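PDB 6FTF: protein kinase A regulatory subunit, putative from Trypanosoma cruzi, which probably restrains the kinase catalytic subunit and releases it when nucleoside analogues, rather than cyclic AMP, occupy its two cyclic nucleotide-binding domains. Local coordinates for residues A[163-168]-A[202-207]; A[230-235]-A[273-278]; A[238-243]-A[285-290]. One frame throughout, in Å; residues are numbered along the deposited sequence.

Contact 1: residues A[163-168]-A[202-207]; sequences VPFLGG and LYIIME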
loop_
_atom_site.group_PDB
_atom_site.type_symbol
_atom_site.label_atom_id
_atom_site.label_comp_id
_atom_site.label_asym_id
_atom_site.label_seq_id
_atom_site.Cartn_x
_atom_site.Cartn_y
_atom_site.Cartn_z
ATOM N N VAL A 163 -12.592 8.900 -7.268
ATOM C CA VAL A 163 -11.760 8.332 -8.311
ATOM C C VAL A 163 -12.462 7.112 -8.924
ATOM O O VAL A 163 -12.697 6.128 -8.202
ATOM C CB VAL A 163 -10.377 7.939 -7.778
ATOM C CG1 VAL A 163 -9.596 7.158 -8.819
ATOM C CG2 VAL A 163 -9.608 9.187 -7.347
ATOM N N PRO A 164 -12.748 7.101 -10.235
ATOM C CA PRO A 164 -13.526 5.975 -10.797
ATOM C C PRO A 164 -12.961 4.587 -10.519
ATOM O O PRO A 164 -13.731 3.704 -10.132
ATOM C CB PRO A 164 -13.601 6.315 -12.291
ATOM C CG PRO A 164 -13.594 7.805 -12.308
ATOM C CD PRO A 164 -12.626 8.207 -11.207
ATOM N N PHE A 165 -11.670 4.351 -10.725
ATOM C CA PHE A 165 -11.173 2.984 -10.628
ATOM C C PHE A 165 -11.142 2.472 -9.201
ATOM O O PHE A 165 -10.962 1.267 -9.000
ATOM C CB PHE A 165 -9.820 2.817 -11.335
ATOM C CG PHE A 165 -8.599 3.118 -10.490
ATOM C CD1 PHE A 165 -8.130 4.422 -10.344
ATOM C CD2 PHE A 165 -7.880 2.104 -9.918
ATOM C CE1 PHE A 165 -6.979 4.678 -9.609
ATOM C CE2 PHE A 165 -6.739 2.361 -9.191
ATOM C CZ PHE A 165 -6.296 3.660 -9.039
ATOM N N LEU A 166 -11.370 3.343 -8.215
ATOM C CA LEU A 166 -11.411 2.948 -6.817
ATOM C C LEU A 166 -12.827 2.799 -6.286
ATOM O O LEU A 166 -13.016 2.531 -5.089
ATOM C CB LEU A 166 -10.656 3.962 -5.958
ATOM C CG LEU A 166 -9.187 4.152 -6.332
ATOM C CD1 LEU A 166 -8.602 5.279 -5.520
ATOM C CD2 LEU A 166 -8.382 2.894 -6.134
ATOM N N GLY A 167 -13.833 2.909 -7.149
ATOM C CA GLY A 167 -15.207 2.915 -6.690
ATOM C C GLY A 167 -15.645 1.635 -6.023
ATOM O O GLY A 167 -16.606 1.655 -5.241
ATOM N N GLY A 168 -14.973 0.534 -6.299
ATOM C CA GLY A 168 -15.304 -0.714 -5.644
ATOM C C GLY A 168 -14.711 -0.897 -4.260
ATOM O O GLY A 168 -15.115 -1.839 -3.566
ATOM N N LEU A 202 3.326 4.116 -8.888
ATOM C CA LEU A 202 2.021 4.299 -9.499
ATOM C C LEU A 202 1.511 5.668 -9.081
ATOM O O LEU A 202 1.622 6.052 -7.912
ATOM C CB LEU A 202 1.057 3.190 -9.062
ATOM C CG LEU A 202 -0.349 3.167 -9.658
ATOM C CD1 LEU A 202 -0.910 1.743 -9.674
ATOM C CD2 LEU A 202 -1.279 4.075 -8.884
ATOM N N TYR A 203 0.976 6.413 -10.034
ATOM C CA TYR A 203 0.520 7.776 -9.809
ATOM C C TYR A 203 -0.960 7.864 -10.128
ATOM O O TYR A 203 -1.404 7.369 -11.171
ATOM C CB TYR A 203 1.282 8.752 -10.715
ATOM C CG TYR A 203 2.772 8.790 -10.483
ATOM C CD1 TYR A 203 3.605 7.902 -11.124
ATOM C CD2 TYR A 203 3.338 9.704 -9.617
ATOM C CE1 TYR A 203 4.963 7.924 -10.905
ATOM C CE2 TYR A 203 4.693 9.728 -9.391
ATOM C CZ TYR A 203 5.494 8.840 -10.033
ATOM O OH TYR A 203 6.871 8.857 -9.814
ATOM N N ILE A 204 -1.722 8.502 -9.249
ATOM C CA ILE A 204 -3.109 8.848 -9.520
ATOM C C ILE A 204 -3.139 10.349 -9.718
ATOM O O ILE A 204 -2.627 11.101 -8.881
ATOM C CB ILE A 204 -4.039 8.425 -8.376
ATOM C CG1 ILE A 204 -3.835 6.948 -8.015
ATOM C CG2 ILE A 204 -5.469 8.722 -8.762
ATOM C CD1 ILE A 204 -4.618 6.498 -6.789
ATOM N N ILE A 205 -3.685 10.787 -10.835
ATOM C CA ILE A 205 -3.677 12.208 -11.160
ATOM C C ILE A 205 -4.752 12.927 -10.353
ATOM O O ILE A 205 -5.950 12.701 -10.542
ATOM C CB ILE A 205 -3.853 12.432 -12.665
ATOM C CG1 ILE A 205 -2.759 11.680 -13.429
ATOM C CG2 ILE A 205 -3.815 13.930 -12.975
ATOM C CD1 ILE A 205 -2.952 11.676 -14.922
ATOM N N MET A 206 -4.327 13.841 -9.483
ATOM C CA MET A 206 -5.252 14.665 -8.716
ATOM C C MET A 206 -5.645 15.923 -9.466
ATOM O O MET A 206 -6.765 16.423 -9.287
ATOM C CB MET A 206 -4.650 15.035 -7.354
ATOM C CG MET A 206 -4.343 13.826 -6.490
ATOM S SD MET A 206 -3.644 14.210 -4.874
ATOM C CE MET A 206 -5.096 14.804 -4.004
ATOM N N GLU A 207 -4.755 16.451 -10.295
ATOM C CA GLU A 207 -5.054 17.600 -11.130
ATOM C C GLU A 207 -4.101 17.586 -12.311
ATOM O O GLU A 207 -2.929 17.239 -12.159
ATOM C CB GLU A 207 -4.832 18.887 -10.335
ATOM C CG GLU A 207 -5.194 20.167 -11.026
ATOM C CD GLU A 207 -4.735 21.364 -10.213
ATOM O OE1 GLU A 207 -5.030 21.408 -8.999
ATOM O OE2 GLU A 207 -4.049 22.240 -10.778
#
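With chi1 at 88°, Phe-165 carries its ring carbon CG between its own backbone N and carbonyl carbon, and the ring swings out toward the strand that holds Ile-204. That isoleucine answers with an extended arm: CG1 lies anti to the carbonyl carbon, and the extended chi2 (174°) carries CD1 away from the strand backbone to the Phe-165 ring. The two meet obliquely, the methyl CD1 of Ile-204 reaching the edge of the ring near its plane, 4.0 Å from CZ of Phe-165 and 4.1 Å from CE1. Leu-166, next in the chain, sends CD2 over one face of the same ring, 3.5 Å above its plane and toward the rim, while its other methyl, CD1, comes within 4.4 Å of Ile-204 CD1. The single-turn 3-10 segment 164-166 lies between helices 149-160 and 171-178, the helix–3-10–helix (N3A) arrangement known from regulatory subunits of protein kinase A, and here it packs against strand 201-205 of the second nucleotide-binding beta-barrel. Val-163, whose carbonyl O accepts the 3.1 Å hydrogen bond from Leu-166 N, touches the strand through CG2, 4.4 Å from Ile-204 CG2. Phe-159 of helix 149-160 also packs on Ile-204, and Leu-268 of helix 264-268 on Leu-166.

Contact 2: residues A[230-235]-A[273-278]; sequences GDHIGE and DVLKRC. With 7CI (7-cyano-7-deazainosine), chain E.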
loop_
_atom_site.group_PDB
_atom_site.type_symbol
_atom_site.label_atom_id
_atom_site.label_comp_id
_atom_site.label_asym_id
_atom_site.label_seq_id
_atom_site.Cartn_x
_atom_site.Cartn_y
_atom_site.Cartn_z
ATOM N N GLY A 230 -8.085 11.910 -12.207
ATOM C CA GLY A 230 -8.772 10.681 -11.894
ATOM C C GLY A 230 -8.169 9.449 -12.525
ATOM O O GLY A 230 -8.450 8.338 -12.073
ATOM N N ASP A 231 -7.334 9.620 -13.546
ATOM C CA ASP A 231 -6.661 8.516 -14.197
ATOM C C ASP A 231 -5.411 8.130 -13.421
ATOM O O ASP A 231 -4.946 8.838 -12.522
ATOM C CB ASP A 231 -6.275 8.913 -15.625
ATOM C CG ASP A 231 -7.468 9.086 -16.545
ATOM O OD1 ASP A 231 -8.464 8.339 -16.396
ATOM O OD2 ASP A 231 -7.401 9.939 -17.440
ATOM N N HIS A 232 -4.866 6.981 -13.779
ATOM C CA HIS A 232 -3.650 6.469 -13.158
ATOM C C HIS A 232 -2.631 6.048 -14.210
ATOM O O HIS A 232 -2.985 5.643 -15.324
ATOM C CB HIS A 232 -3.963 5.256 -12.289
ATOM C CG HIS A 232 -4.785 4.228 -12.994
ATOM N ND1 HIS A 232 -4.242 3.268 -13.820
ATOM C CD2 HIS A 232 -6.127 4.061 -13.062
ATOM C CE1 HIS A 232 -5.209 2.535 -14.339
ATOM N NE2 HIS A 232 -6.365 2.990 -13.885
ATOM N N ILE A 233 -1.354 6.117 -13.829
ATOM C CA ILE A 233 -0.254 5.640 -14.658
ATOM C C ILE A 233 0.733 4.892 -13.776
ATOM O O ILE A 233 0.840 5.151 -12.573
ATOM C CB ILE A 233 0.481 6.743 -15.468
ATOM C CG1 ILE A 233 1.086 7.836 -14.569
ATOM C CG2 ILE A 233 -0.427 7.316 -16.556
ATOM C CD1 ILE A 233 0.233 9.082 -14.376
ATOM N N GLY A 234 1.451 3.944 -14.378
ATOM C CA GLY A 234 2.482 3.174 -13.711
ATOM C C GLY A 234 2.081 1.755 -13.378
ATOM O O GLY A 234 2.940 0.958 -12.985
ATOM N N GLU A 235 0.823 1.383 -13.572
ATOM C CA GLU A 235 0.396 0.061 -13.148
ATOM C C GLU A 235 0.847 -1.046 -14.088
ATOM O O GLU A 235 0.892 -2.208 -13.667
ATOM C CB GLU A 235 -1.122 -0.028 -12.972
ATOM C CG GLU A 235 -1.921 -0.064 -14.254
ATOM C CD GLU A 235 -2.051 1.268 -14.944
ATOM O OE1 GLU A 235 -1.652 2.304 -14.354
ATOM O OE2 GLU A 235 -2.582 1.265 -16.089
ATOM N N ASP A 273 -8.246 -6.685 -11.039
ATOM C CA ASP A 273 -9.008 -7.056 -12.224
ATOM C C ASP A 273 -9.565 -5.833 -12.945
ATOM O O ASP A 273 -9.690 -5.851 -14.175
ATOM C CB ASP A 273 -10.093 -8.073 -11.866
ATOM C CG ASP A 273 -9.511 -9.449 -11.522
ATOM O OD1 ASP A 273 -8.583 -9.905 -12.223
ATOM O OD2 ASP A 273 -9.979 -10.074 -10.546
ATOM N N VAL A 274 -9.856 -4.751 -12.227
ATOM C CA VAL A 274 -10.232 -3.503 -12.884
ATOM C C VAL A 274 -9.063 -2.969 -13.709
ATOM O O VAL A 274 -9.227 -2.563 -14.864
ATOM C CB VAL A 274 -10.711 -2.475 -11.843
ATOM C CG1 VAL A 274 -10.976 -1.118 -12.489
ATOM C CG2 VAL A 274 -11.968 -2.990 -11.145
ATOM N N LEU A 275 -7.862 -2.954 -13.127
ATOM C CA LEU A 275 -6.695 -2.436 -13.833
ATOM C C LEU A 275 -6.357 -3.254 -15.067
ATOM O O LEU A 275 -5.862 -2.700 -16.064
ATOM C CB LEU A 275 -5.499 -2.409 -12.886
ATOM C CG LEU A 275 -5.645 -1.462 -11.695
ATOM C CD1 LEU A 275 -4.480 -1.642 -10.728
ATOM C CD2 LEU A 275 -5.733 -0.018 -12.132
ATOM N N LYS A 276 -6.598 -4.564 -15.027
ATOM C CA LYS A 276 -6.308 -5.409 -16.178
ATOM C C LYS A 276 -7.240 -5.148 -17.364
ATOM O O LYS A 276 -6.936 -5.601 -18.476
ATOM C CB LYS A 276 -6.364 -6.881 -15.746
ATOM C CG LYS A 276 -5.190 -7.314 -14.863
ATOM C CD LYS A 276 -5.298 -8.773 -14.409
ATOM C CE LYS A 276 -4.080 -9.192 -13.576
ATOM N NZ LYS A 276 -2.849 -9.446 -14.381
ATOM N N ARG A 277 -8.340 -4.416 -17.165
ATOM C CA ARG A 277 -9.280 -4.079 -18.231
ATOM C C ARG A 277 -8.661 -3.188 -19.289
ATOM O O ARG A 277 -9.255 -3.004 -20.355
ATOM C CB ARG A 277 -10.461 -3.255 -17.703
ATOM C CG ARG A 277 -11.453 -3.896 -16.752
ATOM C CD ARG A 277 -12.383 -2.781 -16.237
ATOM N NE ARG A 277 -13.335 -3.218 -15.219
ATOM C CZ ARG A 277 -14.203 -2.410 -14.612
ATOM N NH1 ARG A 277 -14.247 -1.116 -14.917
ATOM N NH2 ARG A 277 -15.036 -2.898 -13.698
ATOM N N CYS A 278 -7.494 -2.613 -19.018
ATOM C CA CYS A 278 -6.849 -1.786 -20.020
ATOM C C CYS A 278 -6.609 -2.556 -21.309
ATOM O O CYS A 278 -6.550 -1.936 -22.378
ATOM C CB CYS A 278 -5.542 -1.214 -19.463
ATOM S SG CYS A 278 -4.314 -2.454 -19.033
HETATM C C1 7CI E . 1.480 4.072 -19.356
HETATM N N1 7CI E . 1.407 3.384 -20.700
HETATM O O1 7CI E . 2.804 4.491 -19.111
HETATM C C2 7CI E . 0.347 3.414 -21.490
HETATM N N2 7CI E . -0.832 4.059 -21.322
HETATM O O2 7CI E . 0.524 3.838 -17.204
HETATM C C3 7CI E . -1.729 4.006 -22.327
HETATM N N3 7CI E . -1.488 3.229 -23.471
HETATM O O3 7CI E . 2.374 2.051 -16.518
HETATM C C4 7CI E . -0.319 2.540 -23.640
HETATM N N4 7CI E . 3.398 0.583 -23.972
HETATM C C5 7CI E . 0.676 2.637 -22.644
HETATM O O5 7CI E . -0.211 1.833 -24.682
HETATM C C6 7CI E . 2.030 2.126 -22.461
HETATM C C7 7CI E . 2.413 2.647 -21.232
HETATM C C8 7CI E . 2.771 1.287 -23.291
HETATM C C9 7CI E . 1.125 3.153 -18.239
HETATM C C10 7CI E . 2.401 2.598 -17.871
HETATM C C11 7CI E . 3.305 3.848 -17.946
HETATM C C12 7CI E . 4.842 3.528 -18.142
HETATM O O4 7CI E . 5.008 2.579 -19.137
HETATM O O HOH W 1 -5.001 -0.076 -16.285
#
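His-232 and Leu-275 meet where the beta-barrel runs into its phosphate-binding cassette, the strand-to-helix passage of cyclic nucleotide-binding domains that starts here around Gly-234 and Glu-235. The apolar part is a CH-pi contact. Methyl CD2 of Leu-275 sits over one face of the imidazole, 3.8 Å from the centroid of the His-232 ring and 29° off its normal, displaced toward the CE1–NE2 side; the shortest approach is 3.4 Å, from Leu-275 CD2 to His-232 CE1. The other methyl, CD1, rests 4.3 Å from CB of Glu-235. Phe-165 and Leu-239 also touch Leu-275, so helix 272-275 is tied to the N3A region and to the cassette helix 235-240.

A single hydrogen bond at ND1 helps set the rotation of the imidazole. ND1 of His-232 donates to OE1 of Glu-235 at 2.8 Å with an angle of 160°. The acceptor lies in the ring plane, whereas the donor arrives from above the plane of the carboxylate. A bend at chi2 (-76°) curls the glutamate back toward the histidine. Such a neighbour could make the ring somewhat easier to protonate. Separately, OE2 of Glu-235 takes a hydrogen bond from a water that also donates to the carbonyl O of Leu-275, giving the cassette a bridge to that carbonyl beside the CH-pi contact.

Ligand bonds come from the turn between strand 232-233 and Glu-235. Gly-234 directs its N-H at the ribose of 7-cyano-7-deazainosine: N of Gly-234 donates a hydrogen bond of 3.0 Å to hydroxyl O2 and a weak one to hydroxyl O3.

Contact 3: residues A[238-243]-A[285-290]; sequences FLNNHR and EYYQNV. With 7CI (7-cyano-7-deazainosine), chain E.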
loop_
_atom_site.group_PDB
_atom_site.type_symbol
_atom_site.label_atom_id
_atom_site.label_comp_id
_atom_site.label_asym_id
_atom_site.label_seq_id
_atom_site.Cartn_x
_atom_site.Cartn_y
_atom_site.Cartn_z
ATOM N N PHE A 238 3.748 -3.041 -12.955
ATOM C CA PHE A 238 3.438 -3.777 -11.734
ATOM C C PHE A 238 2.654 -5.041 -12.054
ATOM O O PHE A 238 2.838 -6.077 -11.391
ATOM C CB PHE A 238 2.555 -2.954 -10.794
ATOM C CG PHE A 238 3.170 -1.709 -10.197
ATOM C CD1 PHE A 238 4.407 -1.179 -10.565
ATOM C CD2 PHE A 238 2.446 -1.064 -9.203
ATOM C CE1 PHE A 238 4.882 -0.017 -9.942
ATOM C CE2 PHE A 238 2.914 0.050 -8.578
ATOM C CZ PHE A 238 4.123 0.586 -8.950
ATOM N N LEU A 239 1.749 -4.962 -13.033
ATOM C CA LEU A 239 0.911 -6.095 -13.420
ATOM C C LEU A 239 1.718 -7.145 -14.157
ATOM O O LEU A 239 1.511 -8.350 -13.956
ATOM C CB LEU A 239 -0.228 -5.619 -14.323
ATOM C CG LEU A 239 -1.278 -4.747 -13.630
ATOM C CD1 LEU A 239 -2.202 -4.130 -14.647
ATOM C CD2 LEU A 239 -2.099 -5.533 -12.614
ATOM N N ASN A 240 2.617 -6.714 -15.050
ATOM C CA ASN A 240 3.255 -7.613 -16.003
ATOM C C ASN A 240 4.760 -7.722 -15.812
ATOM O O ASN A 240 5.437 -8.361 -16.628
ATOM C CB ASN A 240 2.855 -7.220 -17.420
ATOM C CG ASN A 240 1.388 -7.492 -17.685
ATOM O OD1 ASN A 240 0.855 -8.518 -17.225
ATOM N ND2 ASN A 240 0.723 -6.609 -18.414
ATOM N N ASN A 241 5.295 -7.154 -14.738
ATOM C CA ASN A 241 6.672 -7.385 -14.301
ATOM C C ASN A 241 7.702 -7.074 -15.388
ATOM O O ASN A 241 8.534 -7.910 -15.758
ATOM C CB ASN A 241 6.838 -8.814 -13.787
ATOM C CG ASN A 241 6.107 -9.052 -12.507
ATOM O OD1 ASN A 241 6.158 -8.248 -11.589
ATOM N ND2 ASN A 241 5.414 -10.172 -12.437
ATOM N N HIS A 242 7.685 -5.826 -15.851
ATOM C CA HIS A 242 8.669 -5.385 -16.836
ATOM C C HIS A 242 9.049 -3.934 -16.554
ATOM O O HIS A 242 8.354 -3.220 -15.822
ATOM C CB HIS A 242 8.170 -5.580 -18.276
ATOM C CG HIS A 242 6.877 -4.882 -18.571
ATOM N ND1 HIS A 242 6.778 -3.516 -18.707
ATOM C CD2 HIS A 242 5.619 -5.361 -18.735
ATOM C CE1 HIS A 242 5.517 -3.189 -18.933
ATOM N NE2 HIS A 242 4.793 -4.289 -18.958
ATOM N N ARG A 243 10.159 -3.498 -17.141
ATOM C CA ARG A 243 10.574 -2.106 -17.029
ATOM C C ARG A 243 9.609 -1.211 -17.800
ATOM O O ARG A 243 8.819 -1.658 -18.616
ATOM C CB ARG A 243 12.022 -1.940 -17.505
ATOM C CG ARG A 243 13.031 -2.687 -16.638
ATOM C CD ARG A 243 14.450 -2.483 -17.101
ATOM N NE ARG A 243 15.019 -1.190 -16.726
ATOM C CZ ARG A 243 15.688 -0.954 -15.602
ATOM N NH1 ARG A 243 15.825 -1.875 -14.682
ATOM N NH2 ARG A 243 16.224 0.241 -15.395
ATOM N N GLU A 285 -3.784 0.076 -27.204
ATOM C CA GLU A 285 -3.417 -0.708 -28.375
ATOM C C GLU A 285 -1.901 -0.796 -28.533
ATOM O O GLU A 285 -1.360 -1.863 -28.836
ATOM C CB GLU A 285 -4.053 -0.093 -29.619
ATOM C CG GLU A 285 -3.734 -0.859 -30.889
ATOM C CD GLU A 285 -4.433 -0.303 -32.114
ATOM O OE1 GLU A 285 -4.205 -0.856 -33.211
ATOM O OE2 GLU A 285 -5.198 0.677 -31.981
ATOM N N TYR A 286 -1.204 0.319 -28.331
ATOM C CA TYR A 286 0.251 0.328 -28.424
ATOM C C TYR A 286 0.862 -0.698 -27.465
ATOM O O TYR A 286 1.719 -1.501 -27.847
ATOM C CB TYR A 286 0.756 1.756 -28.153
ATOM C CG TYR A 286 2.257 1.837 -28.082
ATOM C CD1 TYR A 286 3.024 2.038 -29.217
ATOM C CD2 TYR A 286 2.908 1.680 -26.883
ATOM C CE1 TYR A 286 4.398 2.078 -29.155
ATOM C CE2 TYR A 286 4.287 1.717 -26.810
ATOM C CZ TYR A 286 5.019 1.914 -27.949
ATOM O OH TYR A 286 6.389 1.936 -27.895
ATOM N N TYR A 287 0.417 -0.696 -26.210
ATOM C CA TYR A 287 0.941 -1.629 -25.218
ATOM C C TYR A 287 0.678 -3.067 -25.607
ATOM O O TYR A 287 1.514 -3.935 -25.359
ATOM C CB TYR A 287 0.308 -1.360 -23.862
ATOM C CG TYR A 287 0.820 -2.235 -22.751
ATOM C CD1 TYR A 287 2.167 -2.247 -22.399
ATOM C CD2 TYR A 287 -0.047 -3.002 -22.004
ATOM C CE1 TYR A 287 2.636 -3.014 -21.347
ATOM C CE2 TYR A 287 0.390 -3.757 -20.944
ATOM C CZ TYR A 287 1.735 -3.764 -20.613
ATOM O OH TYR A 287 2.142 -4.513 -19.544
ATOM N N GLN A 288 -0.489 -3.354 -26.195
ATOM C CA GLN A 288 -0.750 -4.734 -26.576
ATOM C C GLN A 288 0.307 -5.218 -27.548
ATOM O O GLN A 288 0.693 -6.391 -27.526
ATOM C CB GLN A 288 -2.132 -4.898 -27.219
ATOM C CG GLN A 288 -3.320 -4.486 -26.391
ATOM C CD GLN A 288 -3.202 -4.867 -24.951
ATOM O OE1 GLN A 288 -3.110 -6.043 -24.607
ATOM N NE2 GLN A 288 -3.226 -3.863 -24.081
ATOM N N ASN A 289 0.746 -4.340 -28.448
ATOM C CA ASN A 289 1.795 -4.712 -29.388
ATOM C C ASN A 289 3.154 -4.861 -28.704
ATOM O O ASN A 289 3.956 -5.722 -29.095
ATOM C CB ASN A 289 1.861 -3.701 -30.523
ATOM C CG ASN A 289 2.901 -4.065 -31.533
ATOM O OD1 ASN A 289 3.926 -3.388 -31.664
ATOM N ND2 ASN A 289 2.672 -5.166 -32.231
ATOM N N VAL A 290 3.441 -4.031 -27.696
ATOM C CA VAL A 290 4.647 -4.218 -26.897
ATOM C C VAL A 290 4.664 -5.620 -26.319
ATOM O O VAL A 290 5.683 -6.324 -26.351
ATOM C CB VAL A 290 4.711 -3.159 -25.779
ATOM C CG1 VAL A 290 5.799 -3.488 -24.776
ATOM C CG2 VAL A 290 4.971 -1.802 -26.341
HETATM C C1 7CI E . 1.480 4.072 -19.356
HETATM N N1 7CI E . 1.407 3.384 -20.700
HETATM O O1 7CI E . 2.804 4.491 -19.111
HETATM C C2 7CI E . 0.347 3.414 -21.490
HETATM N N2 7CI E . -0.832 4.059 -21.322
HETATM O O2 7CI E . 0.524 3.838 -17.204
HETATM C C3 7CI E . -1.729 4.006 -22.327
HETATM N N3 7CI E . -1.488 3.229 -23.471
HETATM O O3 7CI E . 2.374 2.051 -16.518
HETATM C C4 7CI E . -0.319 2.540 -23.640
HETATM N N4 7CI E . 3.398 0.583 -23.972
HETATM C C5 7CI E . 0.676 2.637 -22.644
HETATM O O5 7CI E . -0.211 1.833 -24.682
HETATM C C6 7CI E . 2.030 2.126 -22.461
HETATM C C7 7CI E . 2.413 2.647 -21.232
HETATM C C8 7CI E . 2.771 1.287 -23.291
HETATM C C9 7CI E . 1.125 3.153 -18.239
HETATM C C10 7CI E . 2.401 2.598 -17.871
HETATM C C11 7CI E . 3.305 3.848 -17.946
HETATM C C12 7CI E . 4.842 3.528 -18.142
HETATM O O4 7CI E . 5.008 2.579 -19.137
#
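Tyr-287, His-242 and Asn-240 carry this contact, Tyr-287 being covered most. Its ring stands out from helix 285-293 with CG anti to the backbone N (chi1 -178°), a direction that takes OH across to the loop after helix 235-240. There OH forms a 2.7 Å hydrogen bond with NE2 of His-242, nearly straight at 174°. The two side chains approach from opposite directions and touch rim to rim, their planes at 46°, with the hydroxyl lying in the imidazole plane; neither ring covers the other. At its other nitrogen the histidine is held too: ND1 donates to the carbonyl O of Arg-243 at 2.8 Å, again in the ring plane. Gripped at both nitrogens, the imidazole has little freedom to rotate. Asn-240 lies close to the same hydroxyl, its CB 3.5 Å from Tyr-287 OH and its amide nearly coplanar with the tyrosine ring.

The backbone N of Tyr-287 makes a weak 3.0 Å hydrogen bond to O5 of 7-cyano-7-deazainosine, the carbonyl of the base. The nitrile nitrogen N4 lies at the edge of the Tyr-286 ring, 3.1 Å from CD2, while CG2 of Val-290 lies 3.7 Å from N4. A C-terminal helix laid against the base and latched to the phosphate-binding cassette is consistent with the lid that closes cyclic nucleotide-binding domains in protein kinase A regulatory subunits.

The three contacts run from the interdomain N3A region to the helix that probably acts as the lid of the second nucleoside site. Contacts 1 and 2, with centres 9 Å apart, share a sheet: Tyr-203 N and Ile-233 O are 2.8 Å apart, a probable hydrogen bond between strands 201-205 and 232-233, and CD1 of Phe-165 comes within 3.4 Å of His-232 CD2. Contacts 2 and 3 are 12 Å apart between centres and interleave along the chain, meeting where Leu-239 CD1 packs 4.1 Å from Leu-275 CB. Both touch 7-cyano-7-deazainosine, contact 2 at the ribose and contact 3 at the base; in contact 1 the side chain of Ile-204 remains about 11 Å from the ligand.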